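Local coordinates for protein 6-carboxyhexanoate--CoA ligase (Aquifex aeolicus, PDB 5TVA) that belongs to the BioW family of CoA ligases and holds coenzyme A and adenosine monophosphate together in this model, at residues Asp2-Arg7 with Glu27-Ala32; Leu37-Glu42 with Thr160-Ala165; Ala165-Asn170 with Thr189-Gly194. All blocks are in the same frame, centred on the assembly; numbering follows the deposited sequence.

Interaction 1. Residues Asp2-Arg7 with Glu27-Ala32; sequences DLFSVR and EELETA. With COA (coenzyme A), chain D.
A water donates to Asp2 O at 3.1 Å and, by a weak bond, to Glu27 OE1 at 3.4 Å, bridging the start of the chain to the residues just ahead of helix 29-37. The direct contact is apolar and centres on Leu29, whose two methyls divide the work. Leu29 CD1 presses on Val6 CG2 at 3.5 Å, tighter than carbons usually sit, and also reaches Phe4 CB at 4.1 Å. Leu29 CD2 lies over one face of the Phe4 ring, displaced toward its rim, the two side chains crossing at about a right angle. Strand 3-12 is the middle strand of a three-stranded antiparallel sheet, between 15-25 and 45-52, and helix 29-37 packs across one face of it. Strand alternation therefore points Phe4 and Val6 toward the helix and Ser5 away from it. With CG1 anti to the backbone N (chi1 -177°), Val6 leaves CG2 to meet Leu29; one helical turn after Leu29, Ala32 CB lies 4.4 Å from Val6 CG2. Glu28 occupies the N-cap position, and Ala32 N bonds to Glu28 O at 2.9 Å. Beyond Val6, Arg7 NH1 comes within 3.1 Å of coenzyme A O5A, while Arg7 NH2 makes a salt bridge to Glu51.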
loop_
_atom_site.group_PDB
_atom_site.type_symbol
_atom_site.label_atom_id
_atom_site.label_comp_id
_atom_site.label_asym_id
_atom_site.label_seq_id
_atom_site.Cartn_x
_atom_site.Cartn_y
_atom_site.Cartn_z
ATOM N N ASP A 2 -15.519 -7.361 -20.556
ATOM C CA ASP A 2 -15.859 -8.138 -19.370
ATOM C C ASP A 2 -14.633 -8.384 -18.478
ATOM O O ASP A 2 -13.679 -9.023 -18.892
ATOM C CB ASP A 2 -16.496 -9.467 -19.776
ATOM C CG ASP A 2 -18.022 -9.428 -19.705
ATOM O OD1 ASP A 2 -18.613 -8.381 -20.075
ATOM O OD2 ASP A 2 -18.627 -10.440 -19.271
ATOM N N LEU A 3 -14.661 -7.852 -17.259
ATOM C CA LEU A 3 -13.555 -7.970 -16.326
ATOM C C LEU A 3 -13.972 -8.799 -15.122
ATOM O O LEU A 3 -15.135 -8.779 -14.700
ATOM C CB LEU A 3 -13.077 -6.600 -15.844
ATOM C CG LEU A 3 -12.300 -5.691 -16.785
ATOM C CD1 LEU A 3 -11.989 -4.388 -16.040
ATOM C CD2 LEU A 3 -11.011 -6.353 -17.322
ATOM N N PHE A 4 -13.001 -9.518 -14.564
ATOM C CA PHE A 4 -13.189 -10.290 -13.346
ATOM C C PHE A 4 -12.111 -9.889 -12.346
ATOM O O PHE A 4 -10.925 -9.812 -12.693
ATOM C CB PHE A 4 -13.132 -11.800 -13.632
ATOM C CG PHE A 4 -14.279 -12.307 -14.462
ATOM C CD1 PHE A 4 -14.256 -12.186 -15.846
ATOM C CD2 PHE A 4 -15.382 -12.921 -13.861
ATOM C CE1 PHE A 4 -15.312 -12.653 -16.621
ATOM C CE2 PHE A 4 -16.449 -13.395 -14.630
ATOM C CZ PHE A 4 -16.411 -13.259 -16.013
ATOM N N SER A 5 -12.525 -9.622 -11.118
ATOM C CA SER A 5 -11.605 -9.353 -10.026
ATOM C C SER A 5 -11.262 -10.677 -9.350
ATOM O O SER A 5 -12.161 -11.453 -9.026
ATOM C CB SER A 5 -12.256 -8.383 -9.038
ATOM O OG SER A 5 -11.691 -8.490 -7.753
ATOM N N VAL A 6 -9.968 -10.951 -9.176
ATOM C CA VAL A 6 -9.501 -12.211 -8.595
ATOM C C VAL A 6 -8.724 -11.885 -7.335
ATOM O O VAL A 6 -7.606 -11.362 -7.414
ATOM C CB VAL A 6 -8.627 -13.009 -9.566
ATOM C CG1 VAL A 6 -8.229 -14.338 -8.935
ATOM C CG2 VAL A 6 -9.360 -13.229 -10.862
ATOM N N ARG A 7 -9.293 -12.207 -6.173
ATOM C CA ARG A 7 -8.680 -11.860 -4.893
ATOM C C ARG A 7 -8.278 -13.117 -4.147
ATOM O O ARG A 7 -9.111 -14.001 -3.937
ATOM C CB ARG A 7 -9.622 -11.040 -4.005
ATOM C CG ARG A 7 -9.824 -9.601 -4.440
ATOM C CD ARG A 7 -10.884 -8.897 -3.549
ATOM N NE ARG A 7 -12.241 -9.231 -3.986
ATOM C CZ ARG A 7 -13.372 -8.924 -3.330
ATOM N NH1 ARG A 7 -13.338 -8.275 -2.167
ATOM N NH2 ARG A 7 -14.550 -9.272 -3.843
ATOM N N GLU A 27 -10.492 -14.338 -20.689
ATOM C CA GLU A 27 -9.530 -15.215 -21.351
ATOM C C GLU A 27 -8.185 -15.276 -20.629
ATOM O O GLU A 27 -7.309 -16.039 -21.046
ATOM C CB GLU A 27 -9.329 -14.775 -22.803
ATOM C CG GLU A 27 -8.946 -13.321 -22.956
ATOM C CD GLU A 27 -10.063 -12.455 -23.498
ATOM O OE1 GLU A 27 -11.225 -12.558 -23.017
ATOM O OE2 GLU A 27 -9.762 -11.649 -24.408
ATOM N N GLU A 28 -7.994 -14.494 -19.567
ATOM C CA GLU A 28 -6.827 -14.627 -18.704
ATOM C C GLU A 28 -7.213 -14.946 -17.264
ATOM O O GLU A 28 -6.348 -14.919 -16.372
ATOM C CB GLU A 28 -5.961 -13.369 -18.755
ATOM C CG GLU A 28 -5.849 -12.789 -20.147
ATOM C CD GLU A 28 -5.534 -11.304 -20.146
ATOM O OE1 GLU A 28 -5.181 -10.766 -19.068
ATOM O OE2 GLU A 28 -5.656 -10.671 -21.226
ATOM N N LEU A 29 -8.485 -15.257 -17.021
ATOM C CA LEU A 29 -8.937 -15.612 -15.682
ATOM C C LEU A 29 -8.135 -16.780 -15.111
ATOM O O LEU A 29 -7.580 -16.690 -14.011
ATOM C CB LEU A 29 -10.421 -15.955 -15.738
ATOM C CG LEU A 29 -11.126 -16.200 -14.420
ATOM C CD1 LEU A 29 -10.684 -15.138 -13.444
ATOM C CD2 LEU A 29 -12.640 -16.112 -14.658
ATOM N N GLU A 30 -8.094 -17.902 -15.843
ATOM C CA GLU A 30 -7.403 -19.096 -15.364
ATOM C C GLU A 30 -5.930 -18.810 -15.097
ATOM O O GLU A 30 -5.370 -19.242 -14.077
ATOM C CB GLU A 30 -7.557 -20.235 -16.380
ATOM C CG GLU A 30 -6.769 -21.496 -16.024
ATOM C CD GLU A 30 -6.722 -22.503 -17.162
ATOM O OE1 GLU A 30 -7.666 -23.302 -17.299
ATOM O OE2 GLU A 30 -5.737 -22.495 -17.937
ATOM N N THR A 31 -5.299 -18.058 -15.992
ATOM C CA THR A 31 -3.916 -17.665 -15.786
ATOM C C THR A 31 -3.750 -16.898 -14.480
ATOM O O THR A 31 -2.828 -17.167 -13.703
ATOM C CB THR A 31 -3.448 -16.834 -16.976
ATOM O OG1 THR A 31 -3.410 -17.663 -18.143
ATOM C CG2 THR A 31 -2.070 -16.284 -16.708
ATOM N N ALA A 32 -4.646 -15.939 -14.213
ATOM C CA ALA A 32 -4.550 -15.182 -12.966
ATOM C C ALA A 32 -4.734 -16.085 -11.751
ATOM O O ALA A 32 -4.057 -15.920 -10.732
ATOM C CB ALA A 32 -5.584 -14.049 -12.964
HETATM N N1A COA D . -3.584 -8.532 5.872
HETATM C C2A COA D . -4.066 -9.202 6.930
HETATM N N3A COA D . -5.236 -9.825 6.882
HETATM C C4A COA D . -5.991 -9.778 5.767
HETATM C C5A COA D . -5.526 -9.089 4.644
HETATM C C6A COA D . -4.262 -8.456 4.744
HETATM N N6A COA D . -3.727 -7.683 3.550
HETATM N N7A COA D . -6.433 -9.203 3.671
HETATM C C8A COA D . -7.435 -9.922 4.137
HETATM N N9A COA D . -7.168 -10.305 5.388
HETATM C C1B COA D . -8.198 -11.057 6.162
HETATM C C2B COA D . -8.200 -11.429 7.374
HETATM O O2B COA D . -7.706 -10.434 8.327
HETATM C C3B COA D . -9.873 -11.351 7.420
HETATM O O3B COA D . -10.207 -9.938 7.366
HETATM P P3B COA D . -10.833 -8.949 8.571
HETATM O O7A COA D . -11.888 -8.111 7.916
HETATM O O8A COA D . -11.415 -9.711 9.723
HETATM O O9A COA D . -9.777 -8.021 9.112
HETATM C C4B COA D . -10.265 -11.988 6.353
HETATM O O4B COA D . -8.990 -12.189 5.470
HETATM C C5B COA D . -11.388 -11.249 5.479
HETATM O O5B COA D . -10.826 -10.258 4.689
HETATM P P1A COA D . -11.360 -9.834 3.159
HETATM O O1A COA D . -11.681 -8.333 3.143
HETATM O O2A COA D . -12.555 -10.637 2.704
HETATM O O3A COA D . -10.101 -10.062 2.124
HETATM P P2A COA D . -10.176 -10.339 0.464
HETATM O O4A COA D . -10.468 -11.836 0.294
HETATM O O5A COA D . -11.345 -9.576 -0.179
HETATM O O6A COA D . -8.675 -9.919 -0.186
HETATM C CBP COA D . -6.465 -8.604 -0.440
HETATM C CCP COA D . -7.945 -8.706 0.190
HETATM C CDP COA D . -5.529 -9.619 0.267
HETATM C CEP COA D . -6.504 -9.096 -1.904
HETATM C CAP COA D . -5.889 -7.087 -0.324
HETATM O OAP COA D . -5.059 -6.907 0.761
HETATM C C9P COA D . -5.071 -6.577 -1.544
HETATM O O9P COA D . -5.598 -5.973 -2.454
HETATM N N8P COA D . -3.631 -6.803 -1.619
HETATM C C7P COA D . -2.823 -6.345 -2.796
HETATM C C6P COA D . -1.772 -5.310 -2.423
HETATM C C5P COA D . -0.676 -5.806 -1.414
HETATM O O5P COA D . -0.958 -6.378 -0.430
HETATM N N4P COA D . 0.746 -5.512 -1.729
HETATM C C3P COA D . 1.833 -6.003 -0.787
HETATM C C2P COA D . 3.132 -5.262 -1.123
HETATM S S1P COA D . 2.696 -3.496 -1.072
HETATM O O HOH W 1 -13.432 -10.291 -21.756
#

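Interaction 2. Residues Leu37-Glu42 with Thr160-Ala165; sequences LNRPKE and TVDALA. With COA (coenzyme A), chain D.
Arg39 and Asp162 bring the two backbones no closer than 13.3 Å between their CA atoms: residues 37-42 run from the end of helix 29-37 into a loop, residues 160-165 form a turn and a half of helix 158-173, and side chains alone cover the distance. Arg39 supplies most of the reach. Fully extended from the backbone to NE (chi1 -177°), it delivers its guanidinium opposite the oncoming carboxylate. One salt bridge results, Arg39 NH2 to Asp162 OD2 at 3.2 Å, with an N-H...O angle of 141°. The oxygen is met nearly along its own C-O axis but is tilted somewhat out of the guanidinium plane, and the two flat groups are turned 50° apart. The bridge ties the loop between helix 29-37 and strand 45-52 to helix 158-173, beside the coenzyme A pocket; the Arg39 side chain lies on Met8 of strand 3-12 and on Ser18 and Ala20 of strand 15-25. Asp162 OD1 makes its own salt bridge, to Arg144 NH1, so each carboxylate oxygen is held by a different arginine. Coenzyme A runs close by, its C2P 4.1 Å from Asp162 CB and its S1P 3.8 Å from Ala163 CA.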
loop_
_atom_site.group_PDB
_atom_site.type_symbol
_atom_site.label_atom_id
_atom_site.label_comp_id
_atom_site.label_asym_id
_atom_site.label_seq_id
_atom_site.Cartn_x
_atom_site.Cartn_y
_atom_site.Cartn_z
ATOM N N LEU A 37 -2.759 -18.845 -6.901
ATOM C CA LEU A 37 -2.683 -20.123 -6.202
ATOM C C LEU A 37 -1.229 -20.511 -5.923
ATOM O O LEU A 37 -0.915 -21.100 -4.876
ATOM C CB LEU A 37 -3.376 -21.203 -7.032
ATOM C CG LEU A 37 -3.256 -22.614 -6.459
ATOM C CD1 LEU A 37 -3.966 -22.766 -5.118
ATOM C CD2 LEU A 37 -3.717 -23.659 -7.489
ATOM N N ASN A 38 -0.329 -20.161 -6.827
ATOM C CA ASN A 38 1.079 -20.517 -6.683
ATOM C C ASN A 38 1.846 -19.515 -5.839
ATOM O O ASN A 38 3.025 -19.752 -5.567
ATOM C CB ASN A 38 1.735 -20.624 -8.068
ATOM C CG ASN A 38 3.106 -21.314 -8.022
ATOM O OD1 ASN A 38 3.212 -22.456 -7.604
ATOM N ND2 ASN A 38 4.145 -20.607 -8.417
ATOM N N ARG A 39 1.199 -18.406 -5.414
ATOM C CA ARG A 39 1.951 -17.295 -4.822
ATOM C C ARG A 39 2.570 -17.626 -3.469
ATOM O O ARG A 39 3.770 -17.363 -3.288
ATOM C CB ARG A 39 1.067 -16.040 -4.733
ATOM C CG ARG A 39 1.815 -14.789 -4.187
ATOM C CD ARG A 39 0.943 -13.517 -4.241
ATOM N NE ARG A 39 1.592 -12.317 -3.692
ATOM C CZ ARG A 39 2.319 -11.470 -4.422
ATOM N NH1 ARG A 39 2.517 -11.707 -5.715
ATOM N NH2 ARG A 39 2.858 -10.388 -3.868
ATOM N N PRO A 40 1.845 -18.113 -2.468
ATOM C CA PRO A 40 2.518 -18.402 -1.195
ATOM C C PRO A 40 3.271 -19.729 -1.220
ATOM O O PRO A 40 2.866 -20.691 -1.871
ATOM C CB PRO A 40 1.371 -18.441 -0.178
ATOM C CG PRO A 40 0.177 -18.801 -0.974
ATOM C CD PRO A 40 0.381 -18.296 -2.379
ATOM N N LYS A 41 4.369 -19.774 -0.459
ATOM C CA LYS A 41 5.184 -20.987 -0.366
ATOM C C LYS A 41 4.505 -22.044 0.501
ATOM O O LYS A 41 4.313 -23.194 0.078
ATOM C CB LYS A 41 6.582 -20.650 0.190
ATOM C CG LYS A 41 7.439 -19.670 -0.627
ATOM C CD LYS A 41 6.916 -19.634 -2.113
ATOM C CE LYS A 41 7.086 -20.937 -2.986
ATOM N NZ LYS A 41 6.013 -21.038 -4.050
ATOM N N GLU A 42 4.153 -21.672 1.728
ATOM C CA GLU A 42 3.480 -22.546 2.683
ATOM C C GLU A 42 2.213 -21.841 3.138
ATOM O O GLU A 42 2.229 -20.630 3.333
ATOM C CB GLU A 42 4.385 -22.848 3.901
ATOM C CG GLU A 42 4.190 -24.216 4.571
ATOM C CD GLU A 42 3.968 -25.339 3.571
ATOM O OE1 GLU A 42 2.861 -25.943 3.593
ATOM O OE2 GLU A 42 4.899 -25.625 2.776
ATOM N N THR A 160 8.223 -3.315 -5.396
ATOM C CA THR A 160 7.976 -1.993 -5.951
ATOM C C THR A 160 6.805 -2.022 -6.921
ATOM O O THR A 160 5.915 -1.160 -6.870
ATOM C CB THR A 160 9.236 -1.461 -6.633
ATOM O OG1 THR A 160 10.267 -1.376 -5.657
ATOM C CG2 THR A 160 8.978 -0.074 -7.206
ATOM N N VAL A 161 6.784 -3.015 -7.810
ATOM C CA VAL A 161 5.685 -3.126 -8.766
ATOM C C VAL A 161 4.348 -3.137 -8.037
ATOM O O VAL A 161 3.412 -2.425 -8.422
ATOM C CB VAL A 161 5.872 -4.376 -9.648
ATOM C CG1 VAL A 161 4.668 -4.592 -10.549
ATOM C CG2 VAL A 161 7.171 -4.248 -10.480
ATOM N N ASP A 162 4.252 -3.916 -6.952
ATOM C CA ASP A 162 2.991 -4.062 -6.222
ATOM C C ASP A 162 2.638 -2.796 -5.445
ATOM O O ASP A 162 1.493 -2.335 -5.490
ATOM C CB ASP A 162 3.080 -5.242 -5.259
ATOM C CG ASP A 162 2.987 -6.573 -5.957
ATOM O OD1 ASP A 162 2.584 -6.607 -7.147
ATOM O OD2 ASP A 162 3.345 -7.581 -5.301
ATOM N N ALA A 163 3.608 -2.229 -4.712
ATOM C CA ALA A 163 3.337 -1.058 -3.882
ATOM C C ALA A 163 2.999 0.172 -4.718
ATOM O O ALA A 163 2.138 0.974 -4.319
ATOM C CB ALA A 163 4.523 -0.778 -2.950
ATOM N N LEU A 164 3.628 0.328 -5.884
ATOM C CA LEU A 164 3.295 1.453 -6.754
ATOM C C LEU A 164 1.817 1.446 -7.122
ATOM O O LEU A 164 1.147 2.479 -7.047
ATOM C CB LEU A 164 4.146 1.434 -8.024
ATOM C CG LEU A 164 5.456 2.221 -7.959
ATOM C CD1 LEU A 164 6.411 1.824 -9.084
ATOM C CD2 LEU A 164 5.156 3.725 -7.997
ATOM N N ALA A 165 1.299 0.298 -7.564
ATOM C CA ALA A 165 -0.095 0.263 -7.988
ATOM C C ALA A 165 -1.011 0.611 -6.825
ATOM O O ALA A 165 -2.021 1.293 -7.010
ATOM C CB ALA A 165 -0.448 -1.106 -8.571
HETATM N N1A COA D . -3.584 -8.532 5.872
HETATM C C2A COA D . -4.066 -9.202 6.930
HETATM N N3A COA D . -5.236 -9.825 6.882
HETATM C C4A COA D . -5.991 -9.778 5.767
HETATM C C5A COA D . -5.526 -9.089 4.644
HETATM C C6A COA D . -4.262 -8.456 4.744
HETATM N N6A COA D . -3.727 -7.683 3.550
HETATM N N7A COA D . -6.433 -9.203 3.671
HETATM C C8A COA D . -7.435 -9.922 4.137
HETATM N N9A COA D . -7.168 -10.305 5.388
HETATM C C1B COA D . -8.198 -11.057 6.162
HETATM C C2B COA D . -8.200 -11.429 7.374
HETATM O O2B COA D . -7.706 -10.434 8.327
HETATM C C3B COA D . -9.873 -11.351 7.420
HETATM O O3B COA D . -10.207 -9.938 7.366
HETATM P P3B COA D . -10.833 -8.949 8.571
HETATM O O7A COA D . -11.888 -8.111 7.916
HETATM O O8A COA D . -11.415 -9.711 9.723
HETATM O O9A COA D . -9.777 -8.021 9.112
HETATM C C4B COA D . -10.265 -11.988 6.353
HETATM O O4B COA D . -8.990 -12.189 5.470
HETATM C C5B COA D . -11.388 -11.249 5.479
HETATM O O5B COA D . -10.826 -10.258 4.689
HETATM P P1A COA D . -11.360 -9.834 3.159
HETATM O O1A COA D . -11.681 -8.333 3.143
HETATM O O2A COA D . -12.555 -10.637 2.704
HETATM O O3A COA D . -10.101 -10.062 2.124
HETATM P P2A COA D . -10.176 -10.339 0.464
HETATM O O4A COA D . -10.468 -11.836 0.294
HETATM O O5A COA D . -11.345 -9.576 -0.179
HETATM O O6A COA D . -8.675 -9.919 -0.186
HETATM C CBP COA D . -6.465 -8.604 -0.440
HETATM C CCP COA D . -7.945 -8.706 0.190
HETATM C CDP COA D . -5.529 -9.619 0.267
HETATM C CEP COA D . -6.504 -9.096 -1.904
HETATM C CAP COA D . -5.889 -7.087 -0.324
HETATM O OAP COA D . -5.059 -6.907 0.761
HETATM C C9P COA D . -5.071 -6.577 -1.544
HETATM O O9P COA D . -5.598 -5.973 -2.454
HETATM N N8P COA D . -3.631 -6.803 -1.619
HETATM C C7P COA D . -2.823 -6.345 -2.796
HETATM C C6P COA D . -1.772 -5.310 -2.423
HETATM C C5P COA D . -0.676 -5.806 -1.414
HETATM O O5P COA D . -0.958 -6.378 -0.430
HETATM N N4P COA D . 0.746 -5.512 -1.729
HETATM C C3P COA D . 1.833 -6.003 -0.787
HETATM C C2P COA D . 3.132 -5.262 -1.123
HETATM S S1P COA D . 2.696 -3.496 -1.072
#

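Interaction 3. Residues Ala165-Asn170 with Thr189-Gly194; sequences ALTFKN and TGYVSG
Thr167 is the residue of helix 158-173 that bears on Tyr191 and Ser193, and the turn that carries it begins at Ala165, whose O accepts from Lys169 N at 3.3 Å. Leu166 comes next; it lines the pockets of both coenzyme A and adenosine monophosphate, and its O accepts from Asn170 N at 3.1 Å. Thr167 lies over the strand, its CA 7.2 Å from Ser193 CA. Its side chain faces Ser193 and the phenol end of Tyr191, which comes from the opposite direction. The methyl CG2 is modelled closer to the ring than carbons can sit, so its exact placement is doubtful. With chi1 at 65° the Tyr191 ring is turned over its own backbone, and its hydroxyl end extends from the strand toward the helix. Ser193 OG is buried at this contact with no polar partner in the model, whereas Thr167 OG1 turns back to its own helix and bonds to Ala163 O and Leu164 O. At Asn170 the two sides are coupled through Glu178, which accepts from Asn170 ND2 at OE1 and hydrogen-bonds Tyr191 OH at OE2; Arg215 of the adenosine monophosphate pocket also bonds to that hydroxyl. Within the mixed six-stranded sheet, strand 190-194 lies between antiparallel neighbours 198-203 and 177-181, and helix 158-173 packs across the face that carries Tyr191 and Ser193.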
loop_
_atom_site.group_PDB
_atom_site.type_symbol
_atom_site.label_atom_id
_atom_site.label_comp_id
_atom_site.label_asym_id
_atom_site.label_seq_id
_atom_site.Cartn_x
_atom_site.Cartn_y
_atom_site.Cartn_z
ATOM N N ALA A 165 1.299 0.298 -7.564
ATOM C CA ALA A 165 -0.095 0.263 -7.988
ATOM C C ALA A 165 -1.011 0.611 -6.825
ATOM O O ALA A 165 -2.021 1.293 -7.010
ATOM C CB ALA A 165 -0.448 -1.106 -8.571
ATOM N N LEU A 166 -0.638 0.187 -5.611
ATOM C CA LEU A 166 -1.439 0.438 -4.414
ATOM C C LEU A 166 -1.443 1.923 -4.023
ATOM O O LEU A 166 -2.507 2.477 -3.715
ATOM C CB LEU A 166 -0.910 -0.439 -3.275
ATOM C CG LEU A 166 -1.395 -0.590 -1.815
ATOM C CD1 LEU A 166 -2.355 0.434 -1.335
ATOM C CD2 LEU A 166 -1.966 -1.981 -1.553
ATOM N N THR A 167 -0.266 2.581 -3.979
ATOM C CA THR A 167 -0.240 4.017 -3.686
ATOM C C THR A 167 -0.965 4.808 -4.732
ATOM O O THR A 167 -1.538 5.863 -4.433
ATOM C CB THR A 167 1.156 4.626 -3.656
ATOM O OG1 THR A 167 2.088 3.886 -4.473
ATOM C CG2 THR A 167 1.602 4.848 -2.312
ATOM N N PHE A 168 -0.816 4.413 -5.991
ATOM C CA PHE A 168 -1.387 5.284 -6.989
ATOM C C PHE A 168 -2.896 5.301 -6.854
ATOM O O PHE A 168 -3.512 6.364 -7.010
ATOM C CB PHE A 168 -0.957 4.893 -8.393
ATOM C CG PHE A 168 -1.365 5.903 -9.401
ATOM C CD1 PHE A 168 -0.717 7.129 -9.454
ATOM C CD2 PHE A 168 -2.449 5.676 -10.238
ATOM C CE1 PHE A 168 -1.113 8.103 -10.359
ATOM C CE2 PHE A 168 -2.848 6.642 -11.139
ATOM C CZ PHE A 168 -2.180 7.857 -11.205
ATOM N N LYS A 169 -3.495 4.149 -6.507
ATOM C CA LYS A 169 -4.924 4.127 -6.226
ATOM C C LYS A 169 -5.258 5.008 -5.031
ATOM O O LYS A 169 -6.220 5.778 -5.082
ATOM C CB LYS A 169 -5.422 2.700 -5.989
ATOM C CG LYS A 169 -6.882 2.502 -6.462
ATOM C CD LYS A 169 -7.802 1.961 -5.372
ATOM C CE LYS A 169 -9.191 1.715 -5.934
ATOM N NZ LYS A 169 -10.111 1.083 -4.946
ATOM N N ASN A 170 -4.480 4.899 -3.945
ATOM C CA ASN A 170 -4.706 5.738 -2.772
ATOM C C ASN A 170 -4.744 7.212 -3.160
ATOM O O ASN A 170 -5.714 7.918 -2.867
ATOM C CB ASN A 170 -3.626 5.492 -1.716
ATOM C CG ASN A 170 -3.708 4.103 -1.112
ATOM O OD1 ASN A 170 -4.705 3.409 -1.273
ATOM N ND2 ASN A 170 -2.649 3.689 -0.416
ATOM N N THR A 189 13.410 -1.263 3.163
ATOM C CA THR A 189 12.961 -0.124 2.379
ATOM C C THR A 189 11.488 0.153 2.692
ATOM O O THR A 189 10.702 -0.767 2.954
ATOM C CB THR A 189 13.163 -0.384 0.882
ATOM O OG1 THR A 189 14.555 -0.569 0.621
ATOM C CG2 THR A 189 12.657 0.793 0.023
ATOM N N GLY A 190 11.137 1.434 2.724
ATOM C CA GLY A 190 9.763 1.868 2.867
ATOM C C GLY A 190 9.501 2.944 1.839
ATOM O O GLY A 190 10.294 3.071 0.900
ATOM N N TYR A 191 8.425 3.722 1.967
ATOM C CA TYR A 191 8.280 4.831 1.042
ATOM C C TYR A 191 7.399 5.919 1.639
ATOM O O TYR A 191 6.818 5.788 2.720
ATOM C CB TYR A 191 7.730 4.377 -0.311
ATOM C CG TYR A 191 6.319 3.825 -0.304
ATOM C CD1 TYR A 191 5.207 4.674 -0.223
ATOM C CD2 TYR A 191 6.094 2.462 -0.412
ATOM C CE1 TYR A 191 3.913 4.160 -0.239
ATOM C CE2 TYR A 191 4.818 1.937 -0.437
ATOM C CZ TYR A 191 3.720 2.790 -0.350
ATOM O OH TYR A 191 2.454 2.251 -0.380
ATOM N N VAL A 192 7.302 6.998 0.888
ATOM C CA VAL A 192 6.432 8.108 1.210
ATOM C C VAL A 192 5.947 8.601 -0.138
ATOM O O VAL A 192 6.715 8.595 -1.104
ATOM C CB VAL A 192 7.205 9.168 2.021
ATOM C CG1 VAL A 192 7.857 10.246 1.128
ATOM C CG2 VAL A 192 6.409 9.671 3.157
ATOM N N SER A 193 4.659 8.927 -0.257
ATOM C CA SER A 193 4.184 9.294 -1.583
ATOM C C SER A 193 3.153 10.403 -1.497
ATOM O O SER A 193 2.546 10.645 -0.448
ATOM C CB SER A 193 3.598 8.099 -2.337
ATOM O OG SER A 193 2.372 7.701 -1.769
ATOM N N GLY A 194 2.966 11.063 -2.635
ATOM C CA GLY A 194 2.023 12.163 -2.757
ATOM C C GLY A 194 2.077 12.652 -4.183
ATOM O O GLY A 194 2.955 12.259 -4.963
#

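How the interactions relate
Interactions 2 and 3 share Ala165 and follow one another along helix 158-173, their centres about 16 Å apart; they touch where Ala163 CB packs on Tyr191 CE2 at 3.7 Å. Interaction 1 lies at the pyrophosphate part of coenzyme A, about 5 Å from interaction 2 between nearest atoms. Its centre is about 16 Å from that of interaction 2 and about 25 Å from that of interaction 3. Coenzyme A links the first two: Arg7 stands at its phosphate O5A, Ala163 at its thiol end. Leu166 in interaction 3 touches both coenzyme A and adenosine monophosphate. Helix 158-173 packs on the mixed sheet in interaction 3 and is bridged in interaction 2 to the loop beside the antiparallel sheet.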